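Local coordinates for hypothetical protein, IPT/TIG domain protein (Bacteroides ovatus, PDB 4HW6) that is of uncharacterised function but, with an IPT/TIG domain joined to a six-bladed beta-propeller, probably serves as an auxiliary protein in carbohydrate or other nutrient binding, at residues A[333-338]-A[361-366]; A[386-391]-A[400-405]. All coordinates share one frame; numbering follows the deposited sequence.

Interaction 1. Residues A[333-338]-A[361-366]; sequences RLWGPN and DRDSHT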
loop_
_atom_site.group_PDB
_atom_site.type_symbol
_atom_site.label_atom_id
_atom_site.label_comp_id
_atom_site.label_asym_id
_atom_site.label_seq_id
_atom_site.Cartn_x
_atom_site.Cartn_y
_atom_site.Cartn_z
ATOM N N ARG A 333 -10.143 7.496 18.832
ATOM C CA ARG A 333 -11.120 6.439 18.668
ATOM C C ARG A 333 -10.982 5.837 17.293
ATOM O O ARG A 333 -10.777 6.573 16.302
ATOM C CB ARG A 333 -12.529 6.948 18.875
ATOM C CG ARG A 333 -12.784 7.547 20.253
ATOM C CD ARG A 333 -12.783 6.455 21.316
ATOM N NE ARG A 333 -13.045 6.984 22.644
ATOM C CZ ARG A 333 -12.122 7.382 23.518
ATOM N NH1 ARG A 333 -10.825 7.357 23.209
ATOM N NH2 ARG A 333 -12.525 7.861 24.708
ATOM N N LEU A 334 -11.077 4.506 17.254
ATOM C CA LEU A 334 -11.047 3.723 16.034
ATOM C C LEU A 334 -12.400 3.073 15.848
ATOM O O LEU A 334 -13.203 3.020 16.792
ATOM C CB LEU A 334 -9.976 2.640 16.106
ATOM C CG LEU A 334 -8.563 3.064 16.509
ATOM C CD1 LEU A 334 -7.601 1.896 16.367
ATOM C CD2 LEU A 334 -8.037 4.278 15.781
ATOM N N TRP A 335 -12.648 2.593 14.636
ATOM C CA TRP A 335 -13.906 1.934 14.334
ATOM C C TRP A 335 -13.684 0.800 13.336
ATOM O O TRP A 335 -13.632 0.993 12.118
ATOM C CB TRP A 335 -14.966 2.935 13.846
ATOM C CG TRP A 335 -16.393 2.402 14.004
ATOM C CD1 TRP A 335 -16.765 1.157 14.369
ATOM C CD2 TRP A 335 -17.600 3.112 13.737
ATOM N NE1 TRP A 335 -18.132 1.049 14.408
ATOM C CE2 TRP A 335 -18.669 2.230 13.997
ATOM C CE3 TRP A 335 -17.882 4.398 13.271
ATOM C CZ2 TRP A 335 -20.006 2.596 13.823
ATOM C CZ3 TRP A 335 -19.210 4.767 13.113
ATOM C CH2 TRP A 335 -20.250 3.865 13.385
ATOM N N GLY A 336 -13.546 -0.398 13.885
ATOM C CA GLY A 336 -13.259 -1.585 13.092
ATOM C C GLY A 336 -11.932 -1.596 12.391
ATOM O O GLY A 336 -11.867 -1.870 11.189
ATOM N N PRO A 337 -10.841 -1.355 13.141
ATOM C CA PRO A 337 -9.530 -1.413 12.515
ATOM C C PRO A 337 -9.282 -2.841 12.046
ATOM O O PRO A 337 -9.491 -3.788 12.802
ATOM C CB PRO A 337 -8.585 -1.044 13.646
ATOM C CG PRO A 337 -9.299 -1.442 14.904
ATOM C CD PRO A 337 -10.750 -1.129 14.581
ATOM N N ASN A 338 -8.882 -2.998 10.797
ATOM C CA ASN A 338 -8.713 -4.296 10.194
ATOM C C ASN A 338 -7.243 -4.564 9.883
ATOM O O ASN A 338 -6.486 -4.754 10.841
ATOM C CB ASN A 338 -9.699 -4.524 9.043
ATOM C CG ASN A 338 -10.949 -5.266 9.523
ATOM O OD1 ASN A 338 -11.041 -6.482 9.362
ATOM N ND2 ASN A 338 -11.873 -4.550 10.193
ATOM N N ASP A 361 -9.481 1.349 8.653
ATOM C CA ASP A 361 -10.436 1.486 9.745
ATOM C C ASP A 361 -11.768 1.257 9.041
ATOM O O ASP A 361 -12.347 2.168 8.473
ATOM C CB ASP A 361 -10.295 2.875 10.366
ATOM C CG ASP A 361 -10.717 2.941 11.842
ATOM O OD1 ASP A 361 -10.434 1.996 12.622
ATOM O OD2 ASP A 361 -11.297 3.984 12.225
ATOM N N ARG A 362 -12.211 0.004 9.037
ATOM C CA ARG A 362 -13.271 -0.440 8.171
ATOM C C ARG A 362 -14.570 0.318 8.365
ATOM O O ARG A 362 -15.239 0.709 7.382
ATOM C CB ARG A 362 -13.478 -1.945 8.362
ATOM C CG ARG A 362 -14.574 -2.557 7.515
ATOM C CD ARG A 362 -14.675 -4.042 7.783
ATOM N NE ARG A 362 -15.919 -4.626 7.264
ATOM C CZ ARG A 362 -16.039 -5.459 6.219
ATOM N NH1 ARG A 362 -15.011 -5.822 5.454
ATOM N NH2 ARG A 362 -17.246 -5.934 5.918
ATOM N N ASP A 363 -14.934 0.563 9.607
ATOM C CA ASP A 363 -16.249 1.132 9.897
ATOM C C ASP A 363 -16.305 2.643 10.023
ATOM O O ASP A 363 -17.393 3.202 10.035
ATOM C CB ASP A 363 -16.879 0.408 11.094
ATOM C CG ASP A 363 -17.080 -1.077 10.816
ATOM O OD1 ASP A 363 -17.625 -1.428 9.768
ATOM O OD2 ASP A 363 -16.642 -1.910 11.615
ATOM N N SER A 364 -15.145 3.311 10.032
ATOM C CA SER A 364 -15.086 4.744 9.778
ATOM C C SER A 364 -14.816 5.051 8.305
ATOM O O SER A 364 -14.852 6.220 7.902
ATOM C CB SER A 364 -14.030 5.436 10.643
ATOM O OG SER A 364 -12.733 5.075 10.226
ATOM N N HIS A 365 -14.559 3.995 7.523
ATOM C CA HIS A 365 -14.332 4.056 6.069
ATOM C C HIS A 365 -13.094 4.871 5.703
ATOM O O HIS A 365 -13.083 5.627 4.709
ATOM C CB HIS A 365 -15.576 4.547 5.337
ATOM C CG HIS A 365 -16.820 3.815 5.740
ATOM N ND1 HIS A 365 -17.171 2.596 5.193
ATOM C CD2 HIS A 365 -17.802 4.138 6.615
ATOM C CE1 HIS A 365 -18.308 2.195 5.729
ATOM N NE2 HIS A 365 -18.695 3.090 6.625
ATOM N N THR A 366 -12.025 4.672 6.473
ATOM C CA THR A 366 -10.795 5.410 6.273
ATOM C C THR A 366 -9.558 4.520 6.260
ATOM O O THR A 366 -9.556 3.371 6.752
ATOM C CB THR A 366 -10.613 6.486 7.371
ATOM O OG1 THR A 366 -10.649 5.860 8.666
ATOM C CG2 THR A 366 -11.704 7.546 7.288
#
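The carboxylate of Asp361 sits against the backbone of Leu334 to Pro337 and takes the amide of Trp335. Trp335 N reaches Asp361 OD1 at 3.1 Å, coming from above the carboxylate plane, with only a weak second bond to OD2. With CG anti to the backbone N (chi1 -153°), Asp361 lies beside Pro337, and OD1 also touches the CB of Leu334. The indole of Trp335 crosses Asp363 at about a right angle; Asp363 CB stands over the five-membered ring, 3.5 Å from its centroid, a CH-pi contact. Trp335 O accepts Asp363 N at 2.9 Å. One residue on, Gly336 O is gripped by two donors, Arg362 N at 2.9 Å and Asn338 ND2, both above its carbonyl plane. Gly336 has positive phi, and a CB there would clash with Asp363 OD2. These bonds fasten the entry of strand 337-344 to the turn between strands 355-361 and 366-370 of one propeller blade, where Pro337 and Asp361 form an antiparallel non-hydrogen-bonded pair. A G1 beta bulge sets His365 and Thr366 together opposite Asp361. Behind the first shell, Ser364 OG donates to Asp361 OD2 at 2.7 Å and itself accepts from Thr366 OG1. Arg368 completes the setting with a salt bridge to the same OD2, which would probably keep the buried carboxylate ionised.

Interaction 2. Residues A[386-391]-A[400-405]; sequences REWGYV and LFNHPT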
loop_
_atom_site.group_PDB
_atom_site.type_symbol
_atom_site.label_atom_id
_atom_site.label_comp_id
_atom_site.label_asym_id
_atom_site.label_seq_id
_atom_site.Cartn_x
_atom_site.Cartn_y
_atom_site.Cartn_z
ATOM N N ARG A 386 -19.076 13.271 3.593
ATOM C CA ARG A 386 -19.800 12.008 3.699
ATOM C C ARG A 386 -18.921 10.978 4.415
ATOM O O ARG A 386 -17.759 11.232 4.699
ATOM C CB ARG A 386 -20.211 11.537 2.314
ATOM C CG ARG A 386 -21.100 12.562 1.627
ATOM C CD ARG A 386 -21.423 12.226 0.192
ATOM N NE ARG A 386 -22.226 11.019 0.137
ATOM C CZ ARG A 386 -23.551 10.966 0.291
ATOM N NH1 ARG A 386 -24.265 12.073 0.502
ATOM N NH2 ARG A 386 -24.166 9.780 0.244
ATOM N N GLU A 387 -19.478 9.821 4.729
ATOM C CA GLU A 387 -18.747 8.818 5.508
ATOM C C GLU A 387 -18.262 7.733 4.586
ATOM O O GLU A 387 -17.062 7.463 4.505
ATOM C CB GLU A 387 -19.651 8.226 6.593
ATOM C CG GLU A 387 -20.070 9.253 7.634
ATOM C CD GLU A 387 -21.272 8.779 8.446
ATOM O OE1 GLU A 387 -21.127 7.809 9.216
ATOM O OE2 GLU A 387 -22.364 9.362 8.287
ATOM N N TRP A 388 -19.203 7.110 3.891
ATOM C CA TRP A 388 -18.896 6.010 2.966
ATOM C C TRP A 388 -19.419 6.304 1.577
ATOM O O TRP A 388 -20.332 7.118 1.372
ATOM C CB TRP A 388 -19.477 4.652 3.456
ATOM C CG TRP A 388 -20.989 4.653 3.701
ATOM C CD1 TRP A 388 -21.640 4.998 4.863
ATOM C CD2 TRP A 388 -22.003 4.301 2.770
ATOM N NE1 TRP A 388 -22.986 4.886 4.689
ATOM C CE2 TRP A 388 -23.235 4.448 3.420
ATOM C CE3 TRP A 388 -21.989 3.884 1.439
ATOM C CZ2 TRP A 388 -24.447 4.196 2.784
ATOM C CZ3 TRP A 388 -23.185 3.631 0.816
ATOM C CH2 TRP A 388 -24.401 3.798 1.492
ATOM N N GLY A 389 -18.839 5.601 0.611
ATOM C CA GLY A 389 -19.241 5.721 -0.776
ATOM C C GLY A 389 -18.148 5.191 -1.665
ATOM O O GLY A 389 -17.276 4.442 -1.224
ATOM N N TYR A 390 -18.187 5.619 -2.911
ATOM C CA TYR A 390 -17.195 5.236 -3.928
ATOM C C TYR A 390 -16.873 6.437 -4.802
ATOM O O TYR A 390 -17.565 6.722 -5.807
ATOM C CB TYR A 390 -17.687 4.075 -4.783
ATOM C CG TYR A 390 -16.764 3.773 -5.941
ATOM C CD1 TYR A 390 -15.440 3.443 -5.731
ATOM C CD2 TYR A 390 -17.226 3.855 -7.268
ATOM C CE1 TYR A 390 -14.590 3.187 -6.795
ATOM C CE2 TYR A 390 -16.393 3.595 -8.335
ATOM C CZ TYR A 390 -15.072 3.257 -8.102
ATOM O OH TYR A 390 -14.255 3.002 -9.193
ATOM N N VAL A 391 -15.833 7.165 -4.388
ATOM C CA VAL A 391 -15.387 8.370 -5.102
ATOM C C VAL A 391 -13.884 8.373 -5.065
ATOM O O VAL A 391 -13.277 8.239 -3.978
ATOM C CB VAL A 391 -15.910 9.690 -4.465
ATOM C CG1 VAL A 391 -15.384 10.916 -5.227
ATOM C CG2 VAL A 391 -17.432 9.697 -4.390
ATOM N N LEU A 400 -13.873 8.599 -1.140
ATOM C CA LEU A 400 -14.771 7.794 -0.314
ATOM C C LEU A 400 -14.522 6.318 -0.563
ATOM O O LEU A 400 -14.350 5.876 -1.718
ATOM C CB LEU A 400 -16.243 8.117 -0.604
ATOM C CG LEU A 400 -16.721 9.454 -0.058
ATOM C CD1 LEU A 400 -18.060 9.863 -0.681
ATOM C CD2 LEU A 400 -16.800 9.437 1.482
ATOM N N PHE A 401 -14.515 5.573 0.533
ATOM C CA PHE A 401 -14.405 4.136 0.534
ATOM C C PHE A 401 -15.680 3.569 1.148
ATOM O O PHE A 401 -16.478 4.285 1.748
ATOM C CB PHE A 401 -13.276 3.666 1.437
ATOM C CG PHE A 401 -11.897 4.153 1.025
ATOM C CD1 PHE A 401 -11.207 3.532 0.001
ATOM C CD2 PHE A 401 -11.290 5.193 1.704
ATOM C CE1 PHE A 401 -9.929 3.960 -0.363
ATOM C CE2 PHE A 401 -10.019 5.619 1.350
ATOM C CZ PHE A 401 -9.343 4.998 0.313
ATOM N N ASN A 402 -15.808 2.257 1.081
ATOM C CA ASN A 402 -16.946 1.571 1.731
ATOM C C ASN A 402 -16.436 0.258 2.279
ATOM O O ASN A 402 -16.311 -0.735 1.539
ATOM C CB ASN A 402 -18.106 1.342 0.747
ATOM C CG ASN A 402 -19.380 0.901 1.431
ATOM O OD1 ASN A 402 -19.371 0.575 2.632
ATOM N ND2 ASN A 402 -20.505 0.926 0.684
ATOM N N HIS A 403 -16.132 0.279 3.568
ATOM C CA HIS A 403 -15.515 -0.843 4.285
ATOM C C HIS A 403 -14.131 -1.204 3.750
ATOM O O HIS A 403 -13.850 -2.344 3.359
ATOM C CB HIS A 403 -16.473 -2.032 4.333
ATOM C CG HIS A 403 -17.665 -1.777 5.181
ATOM N ND1 HIS A 403 -18.914 -2.269 4.877
ATOM C CD2 HIS A 403 -17.805 -1.090 6.342
ATOM C CE1 HIS A 403 -19.774 -1.883 5.810
ATOM N NE2 HIS A 403 -19.124 -1.180 6.718
ATOM N N PRO A 404 -13.226 -0.216 3.749
ATOM C CA PRO A 404 -11.862 -0.562 3.431
ATOM C C PRO A 404 -11.323 -1.497 4.497
ATOM O O PRO A 404 -11.471 -1.202 5.680
ATOM C CB PRO A 404 -11.142 0.786 3.471
ATOM C CG PRO A 404 -11.941 1.642 4.375
ATOM C CD PRO A 404 -13.355 1.144 4.293
ATOM N N THR A 405 -10.674 -2.588 4.103
ATOM C CA THR A 405 -10.357 -3.660 5.024
ATOM C C THR A 405 -8.910 -4.134 4.970
ATOM O O THR A 405 -8.262 -4.285 5.995
ATOM C CB THR A 405 -11.308 -4.846 4.766
ATOM O OG1 THR A 405 -12.659 -4.388 4.924
ATOM C CG2 THR A 405 -11.058 -5.994 5.724
HETATM O O HOH W 1 -14.700 7.086 3.083
#
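Residues 386-391 and 400-405 run antiparallel but pair regularly at one place, where Val391 and Leu400 form a single hydrogen-bonded bridge. Leu400 N meets Val391 O at 2.9 Å, in the carbonyl plane and on a lone pair; the return bond from Val391 N to Leu400 O is weak. Further along, Gly389 N donates to Phe401 O at 2.9 Å from well above the carbonyl plane, and the CA of Trp388 leans on the same oxygen. A water spans the wider separation beyond, donating to Glu387 O and accepting from Phe401 N. Leu400 makes the largest side-chain contribution. Its CB rests on the Gly389 backbone; with CG anti to the carbonyl carbon, the two methyls go to different neighbours: CD1 lies 3.8 Å from Val391 CG2 and also meets Arg386 CB, while CD2 lies 3.6 Å from Glu387 O. Glycine suits position 389, since a CB would press on Leu400 CD1. An alanine at Leu400 would remove CG and both methyls and would probably loosen the packing against Arg386 and Val391. On the far side of Gly389, Asn402 lies alongside Trp388, ND2 approaching CE3 obliquely at 3.4 Å with the amide and ring planes 34° apart. Asn423 and Arg427 donate to Gly389 O and Leu400 O, tying this approach to strand 404-410 into its propeller blade. Backbone bonds and a bridging water thus satisfy main-chain polar groups around a single buried leucine, so both probably hold the loop.

How the interactions relate
Interaction 1 closes before interaction 2 opens along the chain, and their centres lie 11 Å apart on the same side of the chain's centre. Interaction 1 belongs to the blade of strands 337-344, 355-361 and 366-370. Residues 386-391 lie in the loop leading from strand 375-380 of that blade to strand 393-394 of the next, and 400-405 run into its strand 404-410. This second blade includes strand 109-115, a pairing consistent with closure of the propeller ring. Arg362 NH1 reaches Thr405 OG1 at 2.8 Å and His365 ND1 reaches His403 N at 3.0 Å, both probable hydrogen bonds, so the contacts join the closing blade to its neighbour.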